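Local coordinates for serine protease pet (Escherichia coli, PDB 4OM9), which acts as a serine protease toxin of enteroaggregative Escherichia coli, released as the passenger domain of an autotransporter, with alpha-fodrin as its probable target, at residues Gln83-Thr88 with Gln105-Tyr110; Thr91-Met96 with Gln255-Asn260; Ser610-Gly615 with Gly653-Thr658. All coordinates share one frame; numbering follows the deposited sequence.

Interactions 1 and 2 lie side by side at the amino-terminal end of the molecule, their centres about 14 Å apart. Both draw on the five-stranded antiparallel sheet of the protease domain, where strand 88-97 runs between 82-85 and 102-107. Their segments alternate along the chain, and they meet directly, with Gln105 close to Gln92 and Arg106 packed on Phe257. Interaction 2 also ties this sheet to residues 255-260, where the chain enters the first strand of the beta-helix. Interaction 3 follows later in sequence, across the interior of that beta-helix, its centre about 50 and 62 Å from those of interactions 1 and 2. The three thus sample protease core, domain junction and stalk.

Interaction 1 (Gln83-Thr88 with Gln105-Tyr110)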
ATOM      1  N   GLN A  83      23.468 -22.933 -13.455  1.00 33.29           N
ATOM      2  CA  GLN A  83      22.837 -22.118 -12.434  1.00 32.47           C
ATOM      3  C   GLN A  83      21.845 -21.138 -13.027  1.00 32.38           C
ATOM      4  O   GLN A  83      22.121 -20.472 -14.039  1.00 32.60           O
ATOM      5  CB  GLN A  83      23.897 -21.379 -11.621  1.00 31.84           C
ATOM      6  CG  GLN A  83      24.917 -22.330 -11.058  1.00 32.03           C
ATOM      7  CD  GLN A  83      25.848 -21.687 -10.068  1.00 31.50           C
ATOM      8  OE1 GLN A  83      25.728 -20.498  -9.759  1.00 30.99           O
ATOM      9  NE2 GLN A  83      26.802 -22.470  -9.565  1.00 31.73           N
ATOM     10  N   THR A  84      20.687 -21.064 -12.390  1.00 32.18           N
ATOM     11  CA  THR A  84      19.656 -20.126 -12.772  1.00 32.15           C
ATOM     12  C   THR A  84      19.428 -19.106 -11.671  1.00 31.45           C
ATOM     13  O   THR A  84      19.206 -19.471 -10.512  1.00 31.17           O
ATOM     14  CB  THR A  84      18.336 -20.835 -13.066  1.00 32.77           C
ATOM     15  OG1 THR A  84      18.471 -21.615 -14.250  1.00 35.99           O
ATOM     16  CG2 THR A  84      17.206 -19.818 -13.258  1.00 32.76           C
ATOM     17  N   TYR A  85      19.513 -17.832 -12.037  1.00 31.29           N
ATOM     18  CA  TYR A  85      19.036 -16.762 -11.181  1.00 30.89           C
ATOM     19  C   TYR A  85      18.054 -15.940 -12.012  1.00 33.76           C
ATOM     20  O   TYR A  85      18.390 -15.517 -13.137  1.00 36.62           O
ATOM     21  CB  TYR A  85      20.173 -15.888 -10.667  1.00 30.49           C
ATOM     22  CG  TYR A  85      21.328 -16.614 -10.000  1.00 30.29           C
ATOM     23  CD1 TYR A  85      22.351 -17.177 -10.755  1.00 30.50           C
ATOM     24  CD2 TYR A  85      21.419 -16.703  -8.613  1.00 29.98           C
ATOM     25  CE1 TYR A  85      23.422 -17.821 -10.150  1.00 30.39           C
ATOM     26  CE2 TYR A  85      22.486 -17.348  -8.002  1.00 29.71           C
ATOM     27  CZ  TYR A  85      23.487 -17.903  -8.781  1.00 29.99           C
ATOM     28  OH  TYR A  85      24.561 -18.546  -8.185  1.00 29.97           O
ATOM     29  N   GLY A  86      16.852 -15.726 -11.472  1.00 31.33           N
ATOM     30  CA  GLY A  86      15.781 -15.093 -12.224  1.00 31.84           C
ATOM     31  C   GLY A  86      15.575 -15.748 -13.573  1.00 32.47           C
ATOM     32  O   GLY A  86      15.434 -16.964 -13.657  1.00 32.72           O
ATOM     33  N   SER A  87      15.597 -14.935 -14.631  1.00 33.37           N
ATOM     34  CA  SER A  87      15.388 -15.411 -15.994  1.00 35.23           C
ATOM     35  C   SER A  87      16.686 -15.719 -16.697  1.00 34.93           C
ATOM     36  O   SER A  87      16.720 -15.752 -17.915  1.00 34.30           O
ATOM     37  CB  SER A  87      14.646 -14.376 -16.846  1.00 34.18           C
ATOM     38  OG  SER A  87      13.367 -14.079 -16.333  1.00 34.36           O
ATOM     39  N   THR A  88      17.768 -15.897 -15.952  1.00 34.06           N
ATOM     40  CA  THR A  88      19.068 -16.047 -16.599  1.00 35.65           C
ATOM     41  C   THR A  88      19.765 -17.332 -16.195  1.00 33.05           C
ATOM     42  O   THR A  88      19.749 -17.707 -15.016  1.00 32.85           O
ATOM     43  CB  THR A  88      19.980 -14.856 -16.283  1.00 32.81           C
ATOM     44  OG1 THR A  88      19.255 -13.635 -16.510  1.00 33.00           O
ATOM     45  CG2 THR A  88      21.245 -14.905 -17.155  1.00 33.19           C
ATOM     46  N   GLN A 105      33.516 -21.396  -7.713  1.00 32.76           N
ATOM     47  CA  GLN A 105      33.146 -21.529  -9.104  1.00 33.08           C
ATOM     48  C   GLN A 105      33.257 -20.202  -9.843  1.00 33.05           C
ATOM     49  O   GLN A 105      32.936 -19.136  -9.291  1.00 32.52           O
ATOM     50  CB  GLN A 105      31.709 -22.049  -9.236  1.00 32.71           C
ATOM     51  CG  GLN A 105      31.451 -23.471  -8.750  1.00 32.99           C
ATOM     52  CD  GLN A 105      29.970 -23.822  -8.851  1.00 32.72           C
ATOM     53  OE1 GLN A 105      29.124 -23.174  -8.230  1.00 32.02           O
ATOM     54  NE2 GLN A 105      29.650 -24.827  -9.655  1.00 33.40           N
ATOM     55  N   ARG A 106      33.709 -20.279 -11.097  1.00 33.76           N
ATOM     56  CA  ARG A 106      33.645 -19.155 -12.013  1.00 33.89           C
ATOM     57  C   ARG A 106      32.545 -19.435 -13.025  1.00 33.89           C
ATOM     58  O   ARG A 106      32.610 -20.419 -13.770  1.00 34.50           O
ATOM     59  CB  ARG A 106      34.991 -18.937 -12.732  1.00 34.86           C
ATOM     60  CG  ARG A 106      34.938 -17.944 -13.913  1.00 35.27           C
ATOM     61  CD  ARG A 106      35.134 -16.476 -13.482  1.00 35.10           C
ATOM     62  NE  ARG A 106      34.888 -15.566 -14.600  1.00 35.52           N
ATOM     63  CZ  ARG A 106      35.250 -14.284 -14.657  1.00 36.07           C
ATOM     64  NH1 ARG A 106      35.895 -13.709 -13.650  1.00 35.86           N
ATOM     65  NH2 ARG A 106      34.953 -13.568 -15.745  1.00 36.34           N
ATOM     66  N   LEU A 107      31.553 -18.560 -13.080  1.00 33.35           N
ATOM     67  CA  LEU A 107      30.470 -18.711 -14.030  1.00 33.42           C
ATOM     68  C   LEU A 107      30.821 -18.019 -15.348  1.00 34.11           C
ATOM     69  O   LEU A 107      31.613 -17.079 -15.368  1.00 34.33           O
ATOM     70  CB  LEU A 107      29.177 -18.153 -13.432  1.00 32.64           C
ATOM     71  CG  LEU A 107      28.612 -18.863 -12.185  1.00 32.06           C
ATOM     72  CD1 LEU A 107      27.467 -18.069 -11.572  1.00 31.41           C
ATOM     73  CD2 LEU A 107      28.162 -20.294 -12.509  1.00 32.41           C
ATOM     74  N   ASN A 108      30.232 -18.480 -16.445  1.00 34.58           N
ATOM     75  CA  ASN A 108      30.528 -17.927 -17.774  1.00 36.08           C
ATOM     76  C   ASN A 108      30.207 -16.417 -17.939  1.00 35.20           C
ATOM     77  O   ASN A 108      30.852 -15.754 -18.744  1.00 35.92           O
ATOM     78  CB  ASN A 108      29.777 -18.712 -18.855  1.00 35.95           C
ATOM     79  CG  ASN A 108      28.284 -18.620 -18.685  1.00 35.37           C
ATOM     80  OD1 ASN A 108      27.787 -18.612 -17.561  1.00 34.55           O
ATOM     81  ND2 ASN A 108      27.556 -18.514 -19.797  1.00 40.69           N
ATOM     82  N   LYS A 109      29.234 -15.900 -17.177  1.00 37.65           N
ATOM     83  CA  LYS A 109      28.849 -14.474 -17.240  1.00 37.72           C
ATOM     84  C   LYS A 109      28.599 -13.854 -15.866  1.00 36.44           C
ATOM     85  O   LYS A 109      28.409 -14.569 -14.893  1.00 33.74           O
ATOM     86  CB  LYS A 109      27.593 -14.285 -18.102  1.00 36.49           C
ATOM     87  CG  LYS A 109      27.841 -14.391 -19.609  1.00 43.87           C
ATOM     88  CD  LYS A 109      26.523 -14.310 -20.366  1.00 43.01           C
ATOM     89  CE  LYS A 109      26.472 -13.098 -21.295  1.00 44.50           C
ATOM     90  NZ  LYS A 109      25.086 -12.901 -21.828  1.00 44.57           N
ATOM     91  N   TYR A 110      28.616 -12.525 -15.792  1.00 33.68           N
ATOM     92  CA  TYR A 110      28.376 -11.839 -14.524  1.00 33.13           C
ATOM     93  C   TYR A 110      26.922 -12.014 -14.107  1.00 32.51           C
ATOM     94  O   TYR A 110      26.012 -11.806 -14.913  1.00 32.72           O
ATOM     95  CB  TYR A 110      28.689 -10.338 -14.611  1.00 33.66           C
ATOM     96  CG  TYR A 110      30.113  -9.987 -14.942  1.00 34.44           C
ATOM     97  CD1 TYR A 110      31.158 -10.862 -14.652  1.00 34.46           C
ATOM     98  CD2 TYR A 110      30.417  -8.768 -15.560  1.00 35.31           C
ATOM     99  CE1 TYR A 110      32.477 -10.521 -14.982  1.00 38.41           C
ATOM    100  CE2 TYR A 110      31.709  -8.421 -15.876  1.00 36.18           C
ATOM    101  CZ  TYR A 110      32.750  -9.297 -15.597  1.00 41.00           C
ATOM    102  OH  TYR A 110      34.052  -8.936 -15.938  1.00 37.37           O
TER
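The side chains of Gln83 and Gln105 come at each other from opposite directions, and their amides meet with planes turned 47° apart. Gln83 NE2 lies 2.8 Å from Gln105 OE1, but the N-H points well off the acceptor and the hydrogen bond is weak. Each nitrogen has other support: both amide NE2 atoms reach the carbonyl oxygen of Ala80, and Gln105 NE2 probably also bonds to Gln92 OE1. At the other end of the Gln83 amide, the hydroxyl of Tyr85 donates to Gln83 OE1 over 2.8 Å, tilted 30° from the carbonyl plane. Gripped at its oxygen by Tyr85 and at its nitrogen by Ala80 O, the amide's flip is set. The two strands are not neighbours; strand 88-97 lies between them in a five-stranded antiparallel sheet that fits the first barrel of a chymotrypsin-like protease, and Gln83 and Gln105 both touch Ala67 of strand 66-70. Leu107 crosses the Gln83 side chain at about a right angle. Its CD2 methyl rests 3.6 Å from Gln83 CD, while CD1 approaches Gln83 OE1 at 3.5 Å. The same CD1 comes obliquely to the Tyr85 ring, 4.3 Å from CE1, and thus gives the buried polar pair an apolar flank.

Interaction 2 (Thr91-Met96 with Gln255-Asn260); sequences TQINRM and QLFIQN
Phe257 pushes the far end of its ring against Ile93 and Asn94, and this small patch is the close part of the contact. Ile93 CD1 stops 4.1 Å from Phe257 CZ, reaching it because CG1 sits between the backbone nitrogen and the carbonyl carbon (chi1 55°). Beside it, Asn94 ND2 lies 4.0 Å from the same CZ, with the amide plane turned 85° from the ring. That amide is steadied from its own strand: Arg95 N donates to Asn94 OD1 over 2.7 Å, lying in the plane of the carbonyl where a lone pair points. Ile93 and Asn94 form a classic beta bulge opposite Arg106, which also makes a cation-pi contact with Phe257. The bulge therefore sits where an inner strand of the protease sheet, 88-97, faces the turn 255-258, between helix 247-255 and strand 258-262 of the beta-helix. Away from Phe257, the fit slackens towards the surface. Exposed Leu256 brings CD1 to 4.6 Å from Asn94 ND2, and Met96 SD is 4.9 Å from that same Leu256 CD1. Met96 packs instead on Thr249, Glu252 and Leu253 of helix 247-255, whereas the ring of Phe257 is buried and touches Asp294 of the adjoining parallel strand 294-298.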
ATOM      1  N   THR A  91      26.645 -20.788 -16.479  1.00 34.28           N
ATOM      2  CA  THR A  91      27.369 -22.039 -16.582  1.00 34.94           C
ATOM      3  C   THR A  91      28.715 -21.916 -15.876  1.00 34.78           C
ATOM      4  O   THR A  91      29.437 -20.943 -16.090  1.00 34.74           O
ATOM      5  CB  THR A  91      27.549 -22.436 -18.066  1.00 36.44           C
ATOM      6  OG1 THR A  91      26.284 -22.864 -18.593  1.00 39.88           O
ATOM      7  CG2 THR A  91      28.579 -23.564 -18.223  1.00 36.92           C
ATOM      8  N   GLN A  92      29.031 -22.881 -15.015  1.00 34.77           N
ATOM      9  CA  GLN A  92      30.361 -22.974 -14.420  1.00 34.87           C
ATOM     10  C   GLN A  92      31.388 -23.256 -15.524  1.00 35.95           C
ATOM     11  O   GLN A  92      31.247 -24.227 -16.257  1.00 36.79           O
ATOM     12  CB  GLN A  92      30.415 -24.082 -13.354  1.00 34.85           C
ATOM     13  CG  GLN A  92      31.823 -24.418 -12.863  1.00 35.24           C
ATOM     14  CD  GLN A  92      31.914 -25.789 -12.156  1.00 35.67           C
ATOM     15  OE1 GLN A  92      31.161 -26.068 -11.224  1.00 36.12           O
ATOM     16  NE2 GLN A  92      32.839 -26.639 -12.610  1.00 37.53           N
ATOM     17  N   ILE A  93      32.410 -22.423 -15.654  1.00 36.07           N
ATOM     18  CA  ILE A  93      33.413 -22.699 -16.672  1.00 37.22           C
ATOM     19  C   ILE A  93      34.785 -22.900 -16.054  1.00 37.59           C
ATOM     20  O   ILE A  93      35.734 -23.211 -16.746  1.00 38.65           O
ATOM     21  CB  ILE A  93      33.476 -21.576 -17.766  1.00 37.51           C
ATOM     22  CG1 ILE A  93      33.700 -20.198 -17.139  1.00 36.81           C
ATOM     23  CG2 ILE A  93      32.228 -21.610 -18.607  1.00 37.52           C
ATOM     24  CD1 ILE A  93      35.147 -19.735 -17.189  1.00 37.48           C
ATOM     25  N   ASN A  94      34.874 -22.732 -14.741  1.00 36.82           N
ATOM     26  CA  ASN A  94      36.091 -23.085 -14.011  1.00 37.22           C
ATOM     27  C   ASN A  94      35.788 -23.212 -12.529  1.00 36.35           C
ATOM     28  O   ASN A  94      34.725 -22.759 -12.045  1.00 35.39           O
ATOM     29  CB  ASN A  94      37.192 -22.046 -14.231  1.00 37.62           C
ATOM     30  CG  ASN A  94      38.607 -22.645 -14.128  1.00 38.69           C
ATOM     31  OD1 ASN A  94      38.838 -23.620 -13.410  1.00 38.83           O
ATOM     32  ND2 ASN A  94      39.552 -22.040 -14.830  1.00 41.60           N
ATOM     33  N   ARG A  95      36.717 -23.825 -11.804  1.00 36.83           N
ATOM     34  CA  ARG A  95      36.558 -23.981 -10.364  1.00 38.65           C
ATOM     35  C   ARG A  95      37.837 -24.445  -9.690  1.00 40.76           C
ATOM     36  O   ARG A  95      38.769 -24.933 -10.343  1.00 38.68           O
ATOM     37  CB  ARG A  95      35.427 -24.966 -10.033  1.00 40.56           C
ATOM     38  CG  ARG A  95      35.627 -26.370 -10.577  1.00 42.42           C
ATOM     39  CD  ARG A  95      34.726 -27.375  -9.858  1.00 45.37           C
ATOM     40  NE  ARG A  95      35.027 -28.730 -10.313  1.00 46.38           N
ATOM     41  CZ  ARG A  95      34.607 -29.848  -9.731  1.00 54.36           C
ATOM     42  NH1 ARG A  95      33.845 -29.810  -8.639  1.00 47.54           N
ATOM     43  NH2 ARG A  95      34.957 -31.016 -10.253  1.00 56.82           N
ATOM     44  N   MET A  96      37.873 -24.238  -8.380  1.00 43.52           N
ATOM     45  CA  MET A  96      38.900 -24.792  -7.525  1.00 43.25           C
ATOM     46  C   MET A  96      38.223 -25.509  -6.356  1.00 43.80           C
ATOM     47  O   MET A  96      37.116 -25.174  -5.923  1.00 39.55           O
ATOM     48  CB  MET A  96      39.870 -23.713  -7.027  1.00 43.93           C
ATOM     49  CG  MET A  96      41.090 -23.499  -7.921  1.00 48.22           C
ATOM     50  SD  MET A  96      42.208 -22.203  -7.325  1.00 51.30           S
ATOM     51  CE  MET A  96      42.726 -22.911  -5.788  1.00 53.01           C
ATOM     52  N   GLN A 255      42.065 -14.999  -8.706  1.00 47.88           N
ATOM     53  CA  GLN A 255      43.302 -14.442  -9.237  1.00 47.40           C
ATOM     54  C   GLN A 255      43.518 -14.893 -10.666  1.00 44.76           C
ATOM     55  O   GLN A 255      44.166 -14.204 -11.448  1.00 49.19           O
ATOM     56  CB  GLN A 255      44.498 -14.828  -8.368  1.00 52.59           C
ATOM     57  CG  GLN A 255      44.853 -13.778  -7.338  1.00 53.17           C
ATOM     58  CD  GLN A 255      45.215 -12.448  -7.974  1.00 62.03           C
ATOM     59  OE1 GLN A 255      45.875 -12.403  -9.018  1.00 64.33           O
ATOM     60  NE2 GLN A 255      44.788 -11.355  -7.350  1.00 55.39           N
ATOM     61  N   LEU A 256      42.954 -16.039 -11.011  1.00 37.64           N
ATOM     62  CA  LEU A 256      43.088 -16.564 -12.359  1.00 35.83           C
ATOM     63  C   LEU A 256      42.399 -15.682 -13.426  1.00 38.85           C
ATOM     64  O   LEU A 256      42.579 -15.889 -14.631  1.00 38.72           O
ATOM     65  CB  LEU A 256      42.516 -17.977 -12.418  1.00 35.66           C
ATOM     66  CG  LEU A 256      43.223 -19.038 -11.571  1.00 40.37           C
ATOM     67  CD1 LEU A 256      42.583 -20.374 -11.842  1.00 36.52           C
ATOM     68  CD2 LEU A 256      44.728 -19.077 -11.868  1.00 38.16           C
ATOM     69  N   PHE A 257      41.614 -14.703 -13.002  1.00 39.00           N
ATOM     70  CA  PHE A 257      40.851 -13.935 -13.979  1.00 38.37           C
ATOM     71  C   PHE A 257      41.158 -12.451 -13.932  1.00 35.87           C
ATOM     72  O   PHE A 257      40.393 -11.640 -14.451  1.00 36.12           O
ATOM     73  CB  PHE A 257      39.339 -14.195 -13.786  1.00 33.27           C
ATOM     74  CG  PHE A 257      38.936 -15.590 -14.182  1.00 32.00           C
ATOM     75  CD1 PHE A 257      38.597 -15.879 -15.504  1.00 32.08           C
ATOM     76  CD2 PHE A 257      38.988 -16.632 -13.255  1.00 32.18           C
ATOM     77  CE1 PHE A 257      38.261 -17.169 -15.894  1.00 32.83           C
ATOM     78  CE2 PHE A 257      38.664 -17.941 -13.634  1.00 32.36           C
ATOM     79  CZ  PHE A 257      38.292 -18.210 -14.953  1.00 33.90           C
ATOM     80  N   ILE A 258      42.287 -12.081 -13.338  1.00 38.45           N
ATOM     81  CA  ILE A 258      42.605 -10.662 -13.313  1.00 41.26           C
ATOM     82  C   ILE A 258      43.761 -10.294 -14.237  1.00 45.56           C
ATOM     83  O   ILE A 258      44.875 -10.780 -14.082  1.00 45.72           O
ATOM     84  CB  ILE A 258      42.919 -10.177 -11.899  1.00 40.98           C
ATOM     85  CG1 ILE A 258      41.691 -10.407 -10.991  1.00 43.60           C
ATOM     86  CG2 ILE A 258      43.299  -8.699 -11.941  1.00 41.97           C
ATOM     87  CD1 ILE A 258      41.950 -10.318  -9.465  1.00 41.51           C
ATOM     88  N   GLN A 259      43.459  -9.455 -15.230  1.00 46.00           N
ATOM     89  CA  GLN A 259      44.495  -8.731 -15.962  1.00 45.87           C
ATOM     90  C   GLN A 259      44.300  -7.233 -15.775  1.00 46.55           C
ATOM     91  O   GLN A 259      43.350  -6.637 -16.299  1.00 43.73           O
ATOM     92  CB  GLN A 259      44.501  -9.078 -17.454  1.00 50.47           C
ATOM     93  CG  GLN A 259      45.603  -8.335 -18.197  1.00 49.49           C
ATOM     94  CD  GLN A 259      45.705  -8.664 -19.666  1.00 51.67           C
ATOM     95  OE1 GLN A 259      45.130  -9.634 -20.161  1.00 48.57           O
ATOM     96  NE2 GLN A 259      46.455  -7.844 -20.377  1.00 56.61           N
ATOM     97  N   ASN A 260      45.194  -6.625 -15.009  1.00 44.34           N
ATOM     98  CA  ASN A 260      45.125  -5.195 -14.783  1.00 42.87           C
ATOM     99  C   ASN A 260      45.496  -4.387 -16.032  1.00 51.00           C
ATOM    100  O   ASN A 260      46.506  -4.637 -16.679  1.00 52.42           O
ATOM    101  CB  ASN A 260      46.029  -4.815 -13.601  1.00 46.04           C
ATOM    102  CG  ASN A 260      45.507  -5.356 -12.264  1.00 49.10           C
ATOM    103  OD1 ASN A 260      46.164  -6.162 -11.601  1.00 52.14           O
ATOM    104  ND2 ASN A 260      44.315  -4.919 -11.879  1.00 44.09           N
TER

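Interaction 3 (Ser610-Gly615 with Gly653-Thr658); sequences SVINIG and GGIMAT
The flat groups that approach each other across this contact are backbone peptides, those carrying Ser610 N and Thr658 O, 4.5 Å apart. A water lies between them, accepting from Ser610 N at 3.1 Å and probably donating to Thr658 O at 2.9 Å. Beyond this polar end no flat group takes part, and the rest is branched aliphatic packing. Ile655 meets both Ile612 and Ile614 with separate branches: its CG2 branch meets Ile612 CD1 at 4.3 Å, and its CD1 lies 4.4 Å from Ile614 CD1. All three isoleucines carry CG1 anti to the carbonyl carbon, and an extended second torsion, closest to straight in Ile612 (chi2 -174°), carries each CD1 methyl towards the opposing segment. The hydroxyl of Ser610 is held on its own side, by Lys608 O and Ser591 N. Ile605 and Ala607 of strand 599-608 pack on Ile612, and Ile662 of strand 661-664 packs on Ile655. The touching parts run 151° apart and pair with different neighbours, 611-614 with 592-595 and 661-664, 655-658 with 599-608 and 676-679. Such packing of aliphatic side chains between separate faces is characteristic of the interior of the right-handed parallel beta-helix of autotransporter passenger domains.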
ATOM      1  N   SER A 610     -18.758  10.907 -14.173  1.00 35.57           N
ATOM      2  CA  SER A 610     -17.987   9.763 -13.753  1.00 34.85           C
ATOM      3  C   SER A 610     -18.500   9.178 -12.431  1.00 34.33           C
ATOM      4  O   SER A 610     -19.187   9.847 -11.656  1.00 35.10           O
ATOM      5  CB  SER A 610     -16.510  10.149 -13.614  1.00 34.48           C
ATOM      6  OG  SER A 610     -15.906  10.393 -14.868  1.00 35.01           O
ATOM      7  N   VAL A 611     -18.152   7.922 -12.193  1.00 36.70           N
ATOM      8  CA  VAL A 611     -18.533   7.220 -10.980  1.00 38.15           C
ATOM      9  C   VAL A 611     -17.337   7.069 -10.041  1.00 37.13           C
ATOM     10  O   VAL A 611     -16.247   6.676 -10.458  1.00 35.93           O
ATOM     11  CB  VAL A 611     -19.137   5.840 -11.317  1.00 39.27           C
ATOM     12  CG1 VAL A 611     -19.219   4.972 -10.087  1.00 37.89           C
ATOM     13  CG2 VAL A 611     -20.530   6.023 -11.916  1.00 39.51           C
ATOM     14  N   ILE A 612     -17.544   7.426  -8.776  1.00 37.24           N
ATOM     15  CA  ILE A 612     -16.515   7.283  -7.753  1.00 37.11           C
ATOM     16  C   ILE A 612     -16.973   6.354  -6.632  1.00 36.52           C
ATOM     17  O   ILE A 612     -17.893   6.683  -5.861  1.00 37.45           O
ATOM     18  CB  ILE A 612     -16.139   8.636  -7.142  1.00 37.81           C
ATOM     19  CG1 ILE A 612     -15.815   9.647  -8.244  1.00 35.80           C
ATOM     20  CG2 ILE A 612     -14.987   8.472  -6.143  1.00 35.64           C
ATOM     21  CD1 ILE A 612     -15.281  10.978  -7.717  1.00 37.76           C
ATOM     22  N   ASN A 613     -16.356   5.183  -6.551  1.00 38.31           N
ATOM     23  CA  ASN A 613     -16.666   4.270  -5.458  1.00 39.73           C
ATOM     24  C   ASN A 613     -15.523   4.248  -4.454  1.00 39.57           C
ATOM     25  O   ASN A 613     -14.478   3.637  -4.685  1.00 38.48           O
ATOM     26  CB  ASN A 613     -16.961   2.868  -5.989  1.00 40.38           C
ATOM     27  CG  ASN A 613     -18.136   2.847  -6.963  1.00 50.38           C
ATOM     28  OD1 ASN A 613     -19.148   3.528  -6.755  1.00 50.74           O
ATOM     29  ND2 ASN A 613     -18.004   2.068  -8.037  1.00 53.97           N
ATOM     30  N   ILE A 614     -15.714   4.976  -3.362  1.00 37.12           N
ATOM     31  CA  ILE A 614     -14.778   4.954  -2.243  1.00 34.79           C
ATOM     32  C   ILE A 614     -15.126   3.840  -1.284  1.00 36.84           C
ATOM     33  O   ILE A 614     -16.247   3.793  -0.761  1.00 38.25           O
ATOM     34  CB  ILE A 614     -14.792   6.270  -1.501  1.00 34.45           C
ATOM     35  CG1 ILE A 614     -14.703   7.415  -2.517  1.00 37.48           C
ATOM     36  CG2 ILE A 614     -13.678   6.304  -0.493  1.00 34.52           C
ATOM     37  CD1 ILE A 614     -14.150   8.711  -1.963  1.00 37.20           C
ATOM     38  N   GLY A 615     -14.172   2.945  -1.052  1.00 33.63           N
ATOM     39  CA  GLY A 615     -14.412   1.749  -0.267  1.00 34.29           C
ATOM     40  C   GLY A 615     -15.164   0.707  -1.073  1.00 34.33           C
ATOM     41  O   GLY A 615     -16.073   0.058  -0.566  1.00 37.17           O
ATOM     42  N   GLY A 653      -9.316  14.531   1.280  1.00 46.55           N
ATOM     43  CA  GLY A 653      -9.205  15.637   0.342  1.00 44.00           C
ATOM     44  C   GLY A 653     -10.555  16.234  -0.001  1.00 47.44           C
ATOM     45  O   GLY A 653     -11.428  16.327   0.853  1.00 47.99           O
ATOM     46  N   GLY A 654     -10.734  16.643  -1.249  1.00 48.00           N
ATOM     47  CA  GLY A 654     -11.997  17.229  -1.659  1.00 47.43           C
ATOM     48  C   GLY A 654     -12.489  16.672  -2.976  1.00 41.25           C
ATOM     49  O   GLY A 654     -11.716  16.061  -3.720  1.00 38.56           O
ATOM     50  N   ILE A 655     -13.773  16.890  -3.256  1.00 37.44           N
ATOM     51  CA  ILE A 655     -14.411  16.397  -4.473  1.00 35.11           C
ATOM     52  C   ILE A 655     -15.247  17.467  -5.213  1.00 38.98           C
ATOM     53  O   ILE A 655     -16.254  17.994  -4.696  1.00 39.00           O
ATOM     54  CB  ILE A 655     -15.317  15.179  -4.162  1.00 34.51           C
ATOM     55  CG1 ILE A 655     -14.548  14.109  -3.360  1.00 34.22           C
ATOM     56  CG2 ILE A 655     -15.892  14.606  -5.444  1.00 34.19           C
ATOM     57  CD1 ILE A 655     -15.208  12.727  -3.317  1.00 33.78           C
ATOM     58  N   MET A 656     -14.818  17.782  -6.431  1.00 44.75           N
ATOM     59  CA  MET A 656     -15.606  18.598  -7.350  1.00 45.73           C
ATOM     60  C   MET A 656     -16.124  17.719  -8.475  1.00 42.30           C
ATOM     61  O   MET A 656     -15.348  17.225  -9.294  1.00 42.32           O
ATOM     62  CB  MET A 656     -14.781  19.740  -7.934  1.00 45.21           C
ATOM     63  CG  MET A 656     -14.018  20.535  -6.918  1.00 53.97           C
ATOM     64  SD  MET A 656     -12.732  21.553  -7.671  1.00 79.80           S
ATOM     65  CE  MET A 656     -12.059  22.376  -6.224  1.00 70.58           C
ATOM     66  N   ALA A 657     -17.433  17.550  -8.540  1.00 35.87           N
ATOM     67  CA  ALA A 657     -18.014  16.605  -9.476  1.00 35.67           C
ATOM     68  C   ALA A 657     -19.207  17.191 -10.239  1.00 37.76           C
ATOM     69  O   ALA A 657     -19.916  18.053  -9.747  1.00 39.24           O
ATOM     70  CB  ALA A 657     -18.431  15.316  -8.726  1.00 34.97           C
ATOM     71  N   THR A 658     -19.415  16.707 -11.450  1.00 42.31           N
ATOM     72  CA  THR A 658     -20.587  17.057 -12.228  1.00 44.20           C
ATOM     73  C   THR A 658     -21.205  15.749 -12.716  1.00 50.70           C
ATOM     74  O   THR A 658     -20.514  14.930 -13.329  1.00 45.96           O
ATOM     75  CB  THR A 658     -20.231  17.982 -13.421  1.00 52.34           C
ATOM     76  OG1 THR A 658     -19.757  19.243 -12.928  1.00 55.62           O
ATOM     77  CG2 THR A 658     -21.446  18.221 -14.307  1.00 53.78           C
TER
HETATM   78  O   HOH W   1     -18.793  13.029 -11.882  1.00 30.72           O